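Local structure of pyridoxine 4-oxidase (Mesorhizobium loti, 4HA6) at residues 252-257 and 382-387; 258-263 and 283-288; 449-454 and 473-478. The protein uses bound FAD to oxidise pyridoxine at its 4-hydroxymethyl group, as a flavoenzyme of the GMC oxidoreductase family. One frame throughout, in Å; residues are numbered along the deposited sequence. Where two conformers were deposited one is given.

In the fold
Helix 252-262 carries one side of interactions 1 and 2, and interaction 3 packs against it through Thr450 and Cys451. Its first half meets segment 382-387 in interaction 1, its second half segment 283-288 in interaction 2, and the two centres lie about 9 Å apart. Along the chain, interaction 2 falls within the span that interaction 1 closes, and interaction 3 follows both. That third contact, centred about 13 Å from the first and 10 Å from the second, joins loop 449-454 to segment 473-478, which includes an outermost strand, 473-475, of the five-stranded parallel sheet of the FAD-binding fold. Its Arg452 forms a salt bridge with Asp284. Interactions 1 and 3 both touch FAD, so segments distant in sequence converge around one cofactor.

Interaction 1: residues 252-257 and 382-387; sequences GALESP and LIIDPA. With FAD (flavin-adenine dinucleotide), chain B.
Leu254 reaches from helix 252-262, part of the Rossmann-like FAD-binding fold, to segment 382-387, where Leu382 and Ile384 receive it. Its CB lies 3.9 Å from Leu382 CD1. Beyond CB, a CG set anti to the carbonyl carbon (chi1 -68°) carries the CD2 branch on to Ile384, whose CD1 it meets at 3.6 Å, the two side chains crossing at about a right angle. Tyr60, Trp75 and Val371 close round this apolar cluster.

Glu255, the next residue, faces both the cluster and the cofactor. Its chain bends at chi2 (-64°), which brings the carboxylate end nearer Leu382, with OE2 4.1 Å from Leu382 CD1; that oxygen is hydrogen-bonded to Tyr60 OH. A lysine in its place would probably leave the Tyr60 hydroxyl without its carboxylate partner and set a positive charge near Arg262. Gly252 lies beside the pyrophosphate, its CA 3.7 Å from FAD O3P, where a side chain would crowd the cofactor. The adenine is met by aliphatic carbon: Glu255 CB lies 3.2 Å from FAD N7A.

Interaction 2: residues 258-263 and 283-288; sequences ALLMRS and PDIGRN
Ile285 projects from a loop toward helix 252-262 and divides its two branches between neighbouring helix residues, a compact example of how one beta-branched side chain can join a loop to a helix. The CG2 methyl, set anti to the backbone N, goes to Met261 and lies 3.9 Å from its CG; the two side chains run antiparallel alongside one another. The other branch continues through CG1 to CD1, which comes 4.1 Å from Leu260 CD1 and nearly as close to Leu260 CB, here crossing at about a right angle. With no hydrogen bond between the segments, the contact is wholly apolar.

Met261 starts out extended and then bends at chi3 (-90°), which leaves CE near Gly286, where a CB would come within 3.7 Å of it. The backbone angles of that glycine (phi 93°) also disfavour a side chain. Gly286 follows Ile285 in a type II beta turn from Asp284 to Arg287, closed by Arg287 N to Asp284 O at 3.1 Å.

Around this contact, Leu260 also packs against strands 217-224 and 246-249, and Met261 against helix 268-273, while the backbone of Gly286 bonds to Val371 of strand 370-372 and to Thr450.

Interaction 3: residues 449-454 and 473-478; sequences GTCRMG and LFVVDA. With FAD (flavin-adenine dinucleotide), chain B.
Ala478 holds the FAD pyrophosphate with one end of its peptide backbone and loop 449-454 with the other, so that a residue with only a methyl side chain carries the polar part of this contact. Its N donates to FAD O2P at 3.1 Å in a fairly straight bond (N-H...O 166°). Its carbonyl O accepts from Gly449 N, also at 3.1 Å, with the donor tilted somewhat from the carbonyl plane. Gly449 has a positive phi, and the absence of a side chain suits a backbone conformation that would press a CB against the preceding carbonyl oxygen.

Further along, the contact becomes apolar. Cys451 CB meets Val475 CG1 at 4.0 Å. Val475 belongs to strand 473-475 at one margin of the parallel sheet, and Cys451 also touches Pro257 and Leu260 of helix 252-262, so the cysteine sits where loop, strand and helix converge.

Asp477 lies against the phosphate with its CB, 3.3 Å from FAD O2P, while its carboxylate turns to the protein. With CG placed between the backbone N and the carbonyl carbon (chi1 57°), the carboxylate is held at both oxygens: OD2 accepts from Gly252 N and is hydrogen-bonded to Ser256 OG, while OD1 is hydrogen-bonded to Ser479 OG.

Two acidic groups thus lie close together, and the hydrogen bonds on the carboxylate probably temper their mutual repulsion. The chemistry implies that O2P is met here by a neutral backbone N-H, while the carbonyl of the same residue holds Gly449 and with it loop 449-454 beside the cofactor.

Interaction 1: residues 252-257 and 382-387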
loop_
_atom_site.group_PDB
_atom_site.type_symbol
_atom_site.label_atom_id
_atom_site.label_comp_id
_atom_site.label_asym_id
_atom_site.label_seq_id
_atom_site.Cartn_x
_atom_site.Cartn_y
_atom_site.Cartn_z
ATOM N N GLY A 252 3.322 -1.678 -10.089
ATOM C CA GLY A 252 2.384 -1.166 -9.092
ATOM C C GLY A 252 0.933 -1.012 -9.554
ATOM O O GLY A 252 0.612 -1.212 -10.722
ATOM N N ALA A 253 0.055 -0.641 -8.623
ATOM C CA ALA A 253 -1.393 -0.653 -8.853
ATOM C C ALA A 253 -1.875 0.196 -10.037
ATOM O O ALA A 253 -2.915 -0.081 -10.628
ATOM C CB ALA A 253 -2.133 -0.261 -7.574
ATOM N N LEU A 254 -1.119 1.220 -10.392
ATOM C CA LEU A 254 -1.520 2.081 -11.495
ATOM C C LEU A 254 -0.749 1.755 -12.746
ATOM O O LEU A 254 -1.310 1.630 -13.852
ATOM C CB LEU A 254 -1.270 3.538 -11.106
ATOM C CG LEU A 254 -2.213 3.990 -10.001
ATOM C CD1 LEU A 254 -1.622 5.150 -9.246
ATOM C CD2 LEU A 254 -3.542 4.369 -10.600
ATOM N N GLU A 255 0.555 1.595 -12.582
ATOM C CA GLU A 255 1.406 1.488 -13.756
ATOM C C GLU A 255 1.440 0.098 -14.381
ATOM O O GLU A 255 1.696 -0.046 -15.582
ATOM C CB GLU A 255 2.808 2.025 -13.437
ATOM C CG GLU A 255 2.824 3.538 -13.206
ATOM C CD GLU A 255 2.420 4.346 -14.449
ATOM O OE1 GLU A 255 2.446 3.803 -15.581
ATOM O OE2 GLU A 255 2.084 5.539 -14.297
ATOM N N SER A 256 1.178 -0.940 -13.593
ATOM C CA SER A 256 1.075 -2.252 -14.223
ATOM C C SER A 256 -0.123 -2.345 -15.196
ATOM O O SER A 256 0.077 -2.713 -16.363
ATOM C CB SER A 256 1.112 -3.389 -13.204
ATOM O OG SER A 256 2.418 -3.534 -12.680
ATOM N N PRO A 257 -1.351 -1.985 -14.743
ATOM C CA PRO A 257 -2.440 -2.027 -15.728
ATOM C C PRO A 257 -2.204 -1.064 -16.899
ATOM O O PRO A 257 -2.561 -1.394 -18.042
ATOM C CB PRO A 257 -3.677 -1.604 -14.920
ATOM C CG PRO A 257 -3.159 -0.890 -13.717
ATOM C CD PRO A 257 -1.829 -1.556 -13.413
ATOM N N LEU A 382 -3.401 9.103 -16.515
ATOM C CA LEU A 382 -4.347 8.037 -16.238
ATOM C C LEU A 382 -5.665 8.615 -15.762
ATOM O O LEU A 382 -5.694 9.665 -15.110
ATOM C CB LEU A 382 -3.796 7.063 -15.193
ATOM C CG LEU A 382 -2.589 6.215 -15.590
ATOM C CD1 LEU A 382 -2.040 5.438 -14.393
ATOM C CD2 LEU A 382 -2.904 5.262 -16.747
ATOM N N ILE A 383 -6.751 7.925 -16.107
ATOM C CA ILE A 383 -8.080 8.257 -15.608
ATOM C C ILE A 383 -8.385 7.327 -14.431
ATOM O O ILE A 383 -8.648 6.137 -14.620
ATOM C CB ILE A 383 -9.135 8.100 -16.700
ATOM C CG1 ILE A 383 -8.705 8.868 -17.964
ATOM C CG2 ILE A 383 -10.519 8.549 -16.195
ATOM C CD1 ILE A 383 -9.765 8.897 -19.045
ATOM N N ILE A 384 -8.311 7.882 -13.222
ATOM C CA ILE A 384 -8.376 7.111 -11.983
ATOM C C ILE A 384 -9.640 7.475 -11.212
ATOM O O ILE A 384 -9.786 8.612 -10.733
ATOM C CB ILE A 384 -7.154 7.406 -11.087
ATOM C CG1 ILE A 384 -5.855 7.030 -11.801
ATOM C CG2 ILE A 384 -7.270 6.681 -9.739
ATOM C CD1 ILE A 384 -4.622 7.747 -11.234
ATOM N N ASP A 385 -10.558 6.516 -11.105
ATOM C CA ASP A 385 -11.783 6.730 -10.340
ATOM C C ASP A 385 -11.856 5.719 -9.215
ATOM O O ASP A 385 -12.364 4.627 -9.421
ATOM C CB ASP A 385 -13.019 6.584 -11.238
ATOM C CG ASP A 385 -14.328 6.606 -10.447
ATOM O OD1 ASP A 385 -15.351 6.097 -10.958
ATOM O OD2 ASP A 385 -14.335 7.124 -9.307
ATOM N N PRO A 386 -11.369 6.087 -8.012
ATOM C CA PRO A 386 -11.384 5.147 -6.893
ATOM C C PRO A 386 -12.804 4.834 -6.399
ATOM O O PRO A 386 -12.931 3.907 -5.605
ATOM C CB PRO A 386 -10.589 5.881 -5.796
ATOM C CG PRO A 386 -10.634 7.337 -6.189
ATOM C CD PRO A 386 -10.665 7.339 -7.682
ATOM N N ALA A 387 -13.820 5.580 -6.851
ATOM C CA ALA A 387 -15.216 5.388 -6.408
ATOM C C ALA A 387 -15.346 5.449 -4.890
ATOM O O ALA A 387 -16.037 4.629 -4.276
ATOM C CB ALA A 387 -15.787 4.069 -6.933
HETATM P PA FAD B . 5.702 0.438 -5.973
HETATM O O1A FAD B . 6.516 0.190 -4.711
HETATM O O2A FAD B . 4.953 1.735 -6.104
HETATM O O5B FAD B . 6.714 0.269 -7.224
HETATM C C5B FAD B . 6.412 0.644 -8.565
HETATM C C4B FAD B . 7.759 0.945 -9.207
HETATM O O4B FAD B . 7.736 0.726 -10.622
HETATM C C3B FAD B . 8.144 2.404 -8.997
HETATM O O3B FAD B . 9.522 2.407 -8.587
HETATM C C2B FAD B . 7.967 3.054 -10.367
HETATM O O2B FAD B . 8.891 4.139 -10.561
HETATM C C1B FAD B . 8.221 1.889 -11.319
HETATM N N9A FAD B . 7.497 1.961 -12.623
HETATM C C8A FAD B . 6.206 2.308 -12.815
HETATM N N7A FAD B . 5.887 2.237 -14.136
HETATM C C5A FAD B . 6.985 1.832 -14.817
HETATM C C6A FAD B . 7.327 1.550 -16.235
HETATM N N6A FAD B . 6.393 1.685 -17.230
HETATM N N1A FAD B . 8.601 1.146 -16.509
HETATM C C2A FAD B . 9.526 0.995 -15.538
HETATM N N3A FAD B . 9.269 1.233 -14.232
HETATM C C4A FAD B . 8.040 1.647 -13.811
HETATM N N1 FAD B . 2.294 0.746 3.125
HETATM C C2 FAD B . 2.453 0.216 4.352
HETATM O O2 FAD B . 2.271 -1.014 4.497
HETATM N N3 FAD B . 2.769 0.960 5.428
HETATM C C4 FAD B . 2.970 2.287 5.349
HETATM O O4 FAD B . 3.253 2.972 6.366
HETATM C C4X FAD B . 2.814 2.944 4.031
HETATM N N5 FAD B . 2.981 4.272 3.864
HETATM C C5X FAD B . 2.851 4.844 2.641
HETATM C C6 FAD B . 3.035 6.215 2.478
HETATM C C7 FAD B . 2.909 6.801 1.222
HETATM C C7M FAD B . 3.115 8.287 1.064
HETATM C C8 FAD B . 2.576 5.957 0.041
HETATM C C8M FAD B . 2.434 6.595 -1.315
HETATM C C9 FAD B . 2.392 4.583 0.190
HETATM C C9A FAD B . 2.513 4.006 1.455
HETATM N N10 FAD B . 2.325 2.623 1.620
HETATM C C10 FAD B . 2.467 2.065 2.898
HETATM C "C1'" FAD B . 1.978 1.782 0.467
HETATM C "C2'" FAD B . 3.144 0.938 -0.023
HETATM O "O2'" FAD B . 4.333 1.739 -0.107
HETATM C "C3'" FAD B . 2.756 0.403 -1.403
HETATM O "O3'" FAD B . 1.471 -0.233 -1.298
HETATM C "C4'" FAD B . 3.786 -0.581 -1.930
HETATM O "O4'" FAD B . 5.062 0.081 -1.957
HETATM C "C5'" FAD B . 3.406 -1.097 -3.322
HETATM O "O5'" FAD B . 4.576 -1.645 -3.926
HETATM P P FAD B . 4.525 -2.132 -5.451
HETATM O O1P FAD B . 5.726 -3.015 -5.764
HETATM O O2P FAD B . 3.133 -2.636 -5.773
HETATM O O3P FAD B . 4.655 -0.745 -6.245
#

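Interaction 2: residues 258-263 and 283-288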
loop_
_atom_site.group_PDB
_atom_site.type_symbol
_atom_site.label_atom_id
_atom_site.label_comp_id
_atom_site.label_asym_id
_atom_site.label_seq_id
_atom_site.Cartn_x
_atom_site.Cartn_y
_atom_site.Cartn_z
ATOM N N ALA A 258 -1.618 0.105 -16.638
ATOM C CA ALA A 258 -1.371 1.056 -17.721
ATOM C C ALA A 258 -0.448 0.460 -18.784
ATOM O O ALA A 258 -0.670 0.642 -19.983
ATOM C CB ALA A 258 -0.793 2.360 -17.184
ATOM N N LEU A 259 0.601 -0.233 -18.347
ATOM C CA LEU A 259 1.531 -0.838 -19.295
ATOM C C LEU A 259 0.802 -1.868 -20.131
ATOM O O LEU A 259 1.006 -1.944 -21.347
ATOM C CB LEU A 259 2.709 -1.496 -18.573
ATOM C CG LEU A 259 3.673 -2.275 -19.474
ATOM C CD1 LEU A 259 4.158 -1.422 -20.670
ATOM C CD2 LEU A 259 4.849 -2.804 -18.664
ATOM N N LEU A 260 -0.041 -2.669 -19.485
ATOM C CA LEU A 260 -0.792 -3.694 -20.214
ATOM C C LEU A 260 -1.723 -3.055 -21.257
ATOM O O LEU A 260 -1.779 -3.515 -22.418
ATOM C CB LEU A 260 -1.547 -4.621 -19.253
ATOM C CG LEU A 260 -0.652 -5.472 -18.334
ATOM C CD1 LEU A 260 -1.466 -6.158 -17.257
ATOM C CD2 LEU A 260 0.155 -6.506 -19.131
ATOM N N MET A 261 -2.406 -1.974 -20.875
ATOM C CA MET A 261 -3.313 -1.307 -21.814
ATOM C C MET A 261 -2.567 -0.650 -22.990
ATOM O O MET A 261 -2.966 -0.808 -24.154
ATOM C CB MET A 261 -4.235 -0.324 -21.082
ATOM C CG MET A 261 -5.176 -0.997 -20.076
ATOM S SD MET A 261 -6.340 0.171 -19.290
ATOM C CE MET A 261 -5.416 0.719 -17.834
ATOM N N ARG A 262 -1.476 0.060 -22.694
ATOM C CA ARG A 262 -0.599 0.612 -23.741
ATOM C C ARG A 262 -0.127 -0.469 -24.725
ATOM O O ARG A 262 0.151 -0.168 -25.885
ATOM C CB ARG A 262 0.626 1.334 -23.135
ATOM C CG ARG A 262 0.346 2.749 -22.615
ATOM C CD ARG A 262 1.634 3.536 -22.317
ATOM N NE ARG A 262 2.654 2.733 -21.635
ATOM C CZ ARG A 262 2.814 2.674 -20.312
ATOM N NH1 ARG A 262 2.025 3.377 -19.506
ATOM N NH2 ARG A 262 3.767 1.911 -19.788
ATOM N N SER A 263 -0.041 -1.717 -24.251
ATOM C CA SER A 263 0.431 -2.837 -25.059
ATOM C C SER A 263 -0.718 -3.509 -25.789
ATOM O O SER A 263 -0.519 -4.516 -26.472
ATOM C CB SER A 263 1.154 -3.868 -24.196
ATOM O OG SER A 263 2.226 -3.285 -23.478
ATOM N N PRO A 283 -11.349 -7.685 -20.014
ATOM C CA PRO A 283 -12.244 -6.659 -19.461
ATOM C C PRO A 283 -11.883 -6.230 -18.038
ATOM O O PRO A 283 -12.233 -5.124 -17.661
ATOM C CB PRO A 283 -13.609 -7.343 -19.479
ATOM C CG PRO A 283 -13.518 -8.280 -20.680
ATOM C CD PRO A 283 -12.089 -8.785 -20.662
ATOM N N ASP A 284 -11.192 -7.064 -17.272
ATOM C CA ASP A 284 -10.974 -6.740 -15.860
ATOM C C ASP A 284 -9.666 -6.003 -15.557
ATOM O O ASP A 284 -9.396 -5.675 -14.395
ATOM C CB ASP A 284 -11.110 -7.996 -14.989
ATOM C CG ASP A 284 -12.551 -8.283 -14.602
ATOM O OD1 ASP A 284 -13.469 -7.725 -15.249
ATOM O OD2 ASP A 284 -12.761 -9.068 -13.652
ATOM N N ILE A 285 -8.859 -5.742 -16.590
ATOM C CA ILE A 285 -7.633 -4.970 -16.392
ATOM C C ILE A 285 -7.970 -3.530 -16.056
ATOM O O ILE A 285 -8.683 -2.849 -16.811
ATOM C CB ILE A 285 -6.689 -5.026 -17.619
ATOM C CG1 ILE A 285 -5.982 -6.385 -17.665
ATOM C CG2 ILE A 285 -5.631 -3.905 -17.536
ATOM C CD1 ILE A 285 -5.164 -6.633 -18.922
ATOM N N GLY A 286 -7.481 -3.065 -14.909
ATOM C CA GLY A 286 -7.800 -1.719 -14.472
ATOM C C GLY A 286 -9.010 -1.647 -13.551
ATOM O O GLY A 286 -9.206 -0.625 -12.897
ATOM N N ARG A 287 -9.817 -2.710 -13.502
ATOM C CA ARG A 287 -11.012 -2.728 -12.658
ATOM C C ARG A 287 -10.671 -3.293 -11.269
ATOM O O ARG A 287 -9.516 -3.645 -11.013
ATOM C CB ARG A 287 -12.127 -3.536 -13.338
ATOM C CG ARG A 287 -12.586 -2.924 -14.669
ATOM C CD ARG A 287 -13.983 -3.411 -15.082
ATOM N NE ARG A 287 -14.994 -3.007 -14.106
ATOM C CZ ARG A 287 -15.491 -1.775 -14.005
ATOM N NH1 ARG A 287 -15.076 -0.808 -14.822
ATOM N NH2 ARG A 287 -16.402 -1.504 -13.076
ATOM N N ASN A 288 -11.665 -3.371 -10.370
ATOM C CA ASN A 288 -11.435 -3.880 -9.001
ATOM C C ASN A 288 -10.490 -2.965 -8.202
ATOM O O ASN A 288 -9.916 -3.391 -7.189
ATOM C CB ASN A 288 -10.907 -5.347 -9.037
ATOM C CG ASN A 288 -10.773 -6.011 -7.635
ATOM O OD1 ASN A 288 -9.671 -6.458 -7.219
ATOM N ND2 ASN A 288 -11.891 -6.099 -6.924
#

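Interaction 3: residues 449-454 and 473-478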
loop_
_atom_site.group_PDB
_atom_site.type_symbol
_atom_site.label_atom_id
_atom_site.label_comp_id
_atom_site.label_asym_id
_atom_site.label_seq_id
_atom_site.Cartn_x
_atom_site.Cartn_y
_atom_site.Cartn_z
ATOM N N GLY A 449 -5.388 -4.011 -6.638
ATOM C CA GLY A 449 -6.504 -4.786 -7.178
ATOM C C GLY A 449 -6.764 -4.738 -8.681
ATOM O O GLY A 449 -7.653 -5.424 -9.187
ATOM N N THR A 450 -5.979 -3.942 -9.398
ATOM C CA THR A 450 -6.274 -3.603 -10.792
ATOM C C THR A 450 -5.844 -4.669 -11.797
ATOM O O THR A 450 -6.106 -4.541 -12.998
ATOM C CB THR A 450 -5.601 -2.271 -11.168
ATOM O OG1 THR A 450 -4.231 -2.288 -10.717
ATOM C CG2 THR A 450 -6.338 -1.123 -10.498
ATOM N N CYS A 451 -5.145 -5.694 -11.318
ATOM C CA CYS A 451 -4.841 -6.854 -12.142
ATOM C C CYS A 451 -5.212 -8.067 -11.295
ATOM O O CYS A 451 -4.360 -8.897 -10.983
ATOM C CB CYS A 451 -3.361 -6.886 -12.519
ATOM S SG CYS A 451 -2.807 -5.519 -13.650
ATOM N N ARG A 452 -6.488 -8.161 -10.913
ATOM C CA ARG A 452 -6.858 -9.092 -9.832
ATOM C C ARG A 452 -6.539 -10.557 -10.121
ATOM O O ARG A 452 -6.774 -11.084 -11.231
ATOM C CB ARG A 452 -8.323 -8.935 -9.390
ATOM C CG ARG A 452 -9.319 -9.506 -10.359
ATOM C CD ARG A 452 -10.773 -9.406 -9.881
ATOM N NE ARG A 452 -11.619 -9.844 -10.986
ATOM C CZ ARG A 452 -11.914 -11.119 -11.229
ATOM N NH1 ARG A 452 -11.462 -12.067 -10.419
ATOM N NH2 ARG A 452 -12.673 -11.444 -12.269
ATOM N N MET A 453 -5.964 -11.193 -9.117
ATOM C CA MET A 453 -5.774 -12.630 -9.124
ATOM C C MET A 453 -7.120 -13.289 -8.863
ATOM O O MET A 453 -7.861 -12.858 -7.968
ATOM C CB MET A 453 -4.776 -13.004 -8.027
ATOM C CG MET A 453 -4.666 -14.489 -7.770
ATOM S SD MET A 453 -3.465 -14.895 -6.478
ATOM C CE MET A 453 -4.194 -14.072 -5.052
ATOM N N GLY A 454 -7.455 -14.322 -9.638
ATOM C CA GLY A 454 -8.710 -15.033 -9.415
ATOM C C GLY A 454 -8.759 -16.353 -10.165
ATOM O O GLY A 454 -8.018 -16.561 -11.138
ATOM N N LEU A 473 4.228 -14.149 -19.040
ATOM C CA LEU A 473 4.056 -12.843 -18.402
ATOM C C LEU A 473 3.387 -12.962 -17.040
ATOM O O LEU A 473 2.312 -13.547 -16.905
ATOM C CB LEU A 473 3.253 -11.904 -19.313
ATOM C CG LEU A 473 2.856 -10.522 -18.783
ATOM C CD1 LEU A 473 4.066 -9.668 -18.509
ATOM C CD2 LEU A 473 1.948 -9.835 -19.791
ATOM N N PHE A 474 4.021 -12.377 -16.029
ATOM C CA PHE A 474 3.500 -12.443 -14.671
ATOM C C PHE A 474 3.272 -11.030 -14.120
ATOM O O PHE A 474 3.909 -10.071 -14.569
ATOM C CB PHE A 474 4.457 -13.263 -13.793
ATOM C CG PHE A 474 4.785 -14.624 -14.376
ATOM C CD1 PHE A 474 4.068 -15.753 -13.988
ATOM C CD2 PHE A 474 5.780 -14.762 -15.343
ATOM C CE1 PHE A 474 4.346 -17.005 -14.540
ATOM C CE2 PHE A 474 6.067 -16.010 -15.893
ATOM C CZ PHE A 474 5.349 -17.126 -15.487
ATOM N N VAL A 475 2.325 -10.894 -13.197
ATOM C CA VAL A 475 2.073 -9.615 -12.539
ATOM C C VAL A 475 2.275 -9.826 -11.037
ATOM O O VAL A 475 1.554 -10.600 -10.406
ATOM C CB VAL A 475 0.670 -9.079 -12.838
ATOM C CG1 VAL A 475 0.505 -7.710 -12.207
ATOM C CG2 VAL A 475 0.426 -9.005 -14.370
ATOM N N VAL A 476 3.306 -9.196 -10.478
ATOM C CA VAL A 476 3.675 -9.474 -9.100
ATOM C C VAL A 476 3.869 -8.177 -8.333
ATOM O O VAL A 476 5.006 -7.732 -8.137
ATOM C CB VAL A 476 4.952 -10.354 -9.011
ATOM C CG1 VAL A 476 5.210 -10.770 -7.576
ATOM C CG2 VAL A 476 4.782 -11.590 -9.857
ATOM N N ASP A 477 2.744 -7.579 -7.914
ATOM C CA ASP A 477 2.727 -6.361 -7.104
ATOM C C ASP A 477 1.336 -6.155 -6.489
ATOM O O ASP A 477 0.507 -7.078 -6.496
ATOM C CB ASP A 477 3.164 -5.139 -7.928
ATOM C CG ASP A 477 2.303 -4.924 -9.165
ATOM O OD1 ASP A 477 1.076 -5.216 -9.112
ATOM O OD2 ASP A 477 2.862 -4.467 -10.195
ATOM N N ALA A 478 1.058 -4.951 -5.987
ATOM C CA ALA A 478 -0.209 -4.695 -5.299
ATOM C C ALA A 478 -1.409 -4.832 -6.216
ATOM O O ALA A 478 -2.532 -4.979 -5.740
ATOM C CB ALA A 478 -0.216 -3.308 -4.644
HETATM P PA FAD B . 5.702 0.438 -5.973
HETATM O O1A FAD B . 6.516 0.190 -4.711
HETATM O O2A FAD B . 4.953 1.735 -6.104
HETATM O O5B FAD B . 6.714 0.269 -7.224
HETATM C C5B FAD B . 6.412 0.644 -8.565
HETATM C C4B FAD B . 7.759 0.945 -9.207
HETATM O O4B FAD B . 7.736 0.726 -10.622
HETATM C C3B FAD B . 8.144 2.404 -8.997
HETATM O O3B FAD B . 9.522 2.407 -8.587
HETATM C C2B FAD B . 7.967 3.054 -10.367
HETATM O O2B FAD B . 8.891 4.139 -10.561
HETATM C C1B FAD B . 8.221 1.889 -11.319
HETATM N N9A FAD B . 7.497 1.961 -12.623
HETATM C C8A FAD B . 6.206 2.308 -12.815
HETATM N N7A FAD B . 5.887 2.237 -14.136
HETATM C C5A FAD B . 6.985 1.832 -14.817
HETATM C C6A FAD B . 7.327 1.550 -16.235
HETATM N N6A FAD B . 6.393 1.685 -17.230
HETATM N N1A FAD B . 8.601 1.146 -16.509
HETATM C C2A FAD B . 9.526 0.995 -15.538
HETATM N N3A FAD B . 9.269 1.233 -14.232
HETATM C C4A FAD B . 8.040 1.647 -13.811
HETATM N N1 FAD B . 2.294 0.746 3.125
HETATM C C2 FAD B . 2.453 0.216 4.352
HETATM O O2 FAD B . 2.271 -1.014 4.497
HETATM N N3 FAD B . 2.769 0.960 5.428
HETATM C C4 FAD B . 2.970 2.287 5.349
HETATM O O4 FAD B . 3.253 2.972 6.366
HETATM C C4X FAD B . 2.814 2.944 4.031
HETATM N N5 FAD B . 2.981 4.272 3.864
HETATM C C5X FAD B . 2.851 4.844 2.641
HETATM C C6 FAD B . 3.035 6.215 2.478
HETATM C C7 FAD B . 2.909 6.801 1.222
HETATM C C7M FAD B . 3.115 8.287 1.064
HETATM C C8 FAD B . 2.576 5.957 0.041
HETATM C C8M FAD B . 2.434 6.595 -1.315
HETATM C C9 FAD B . 2.392 4.583 0.190
HETATM C C9A FAD B . 2.513 4.006 1.455
HETATM N N10 FAD B . 2.325 2.623 1.620
HETATM C C10 FAD B . 2.467 2.065 2.898
HETATM C "C1'" FAD B . 1.978 1.782 0.467
HETATM C "C2'" FAD B . 3.144 0.938 -0.023
HETATM O "O2'" FAD B . 4.333 1.739 -0.107
HETATM C "C3'" FAD B . 2.756 0.403 -1.403
HETATM O "O3'" FAD B . 1.471 -0.233 -1.298
HETATM C "C4'" FAD B . 3.786 -0.581 -1.930
HETATM O "O4'" FAD B . 5.062 0.081 -1.957
HETATM C "C5'" FAD B . 3.406 -1.097 -3.322
HETATM O "O5'" FAD B . 4.576 -1.645 -3.926
HETATM P P FAD B . 4.525 -2.132 -5.451
HETATM O O1P FAD B . 5.726 -3.015 -5.764
HETATM O O2P FAD B . 3.133 -2.636 -5.773
HETATM O O3P FAD B . 4.655 -0.745 -6.245
#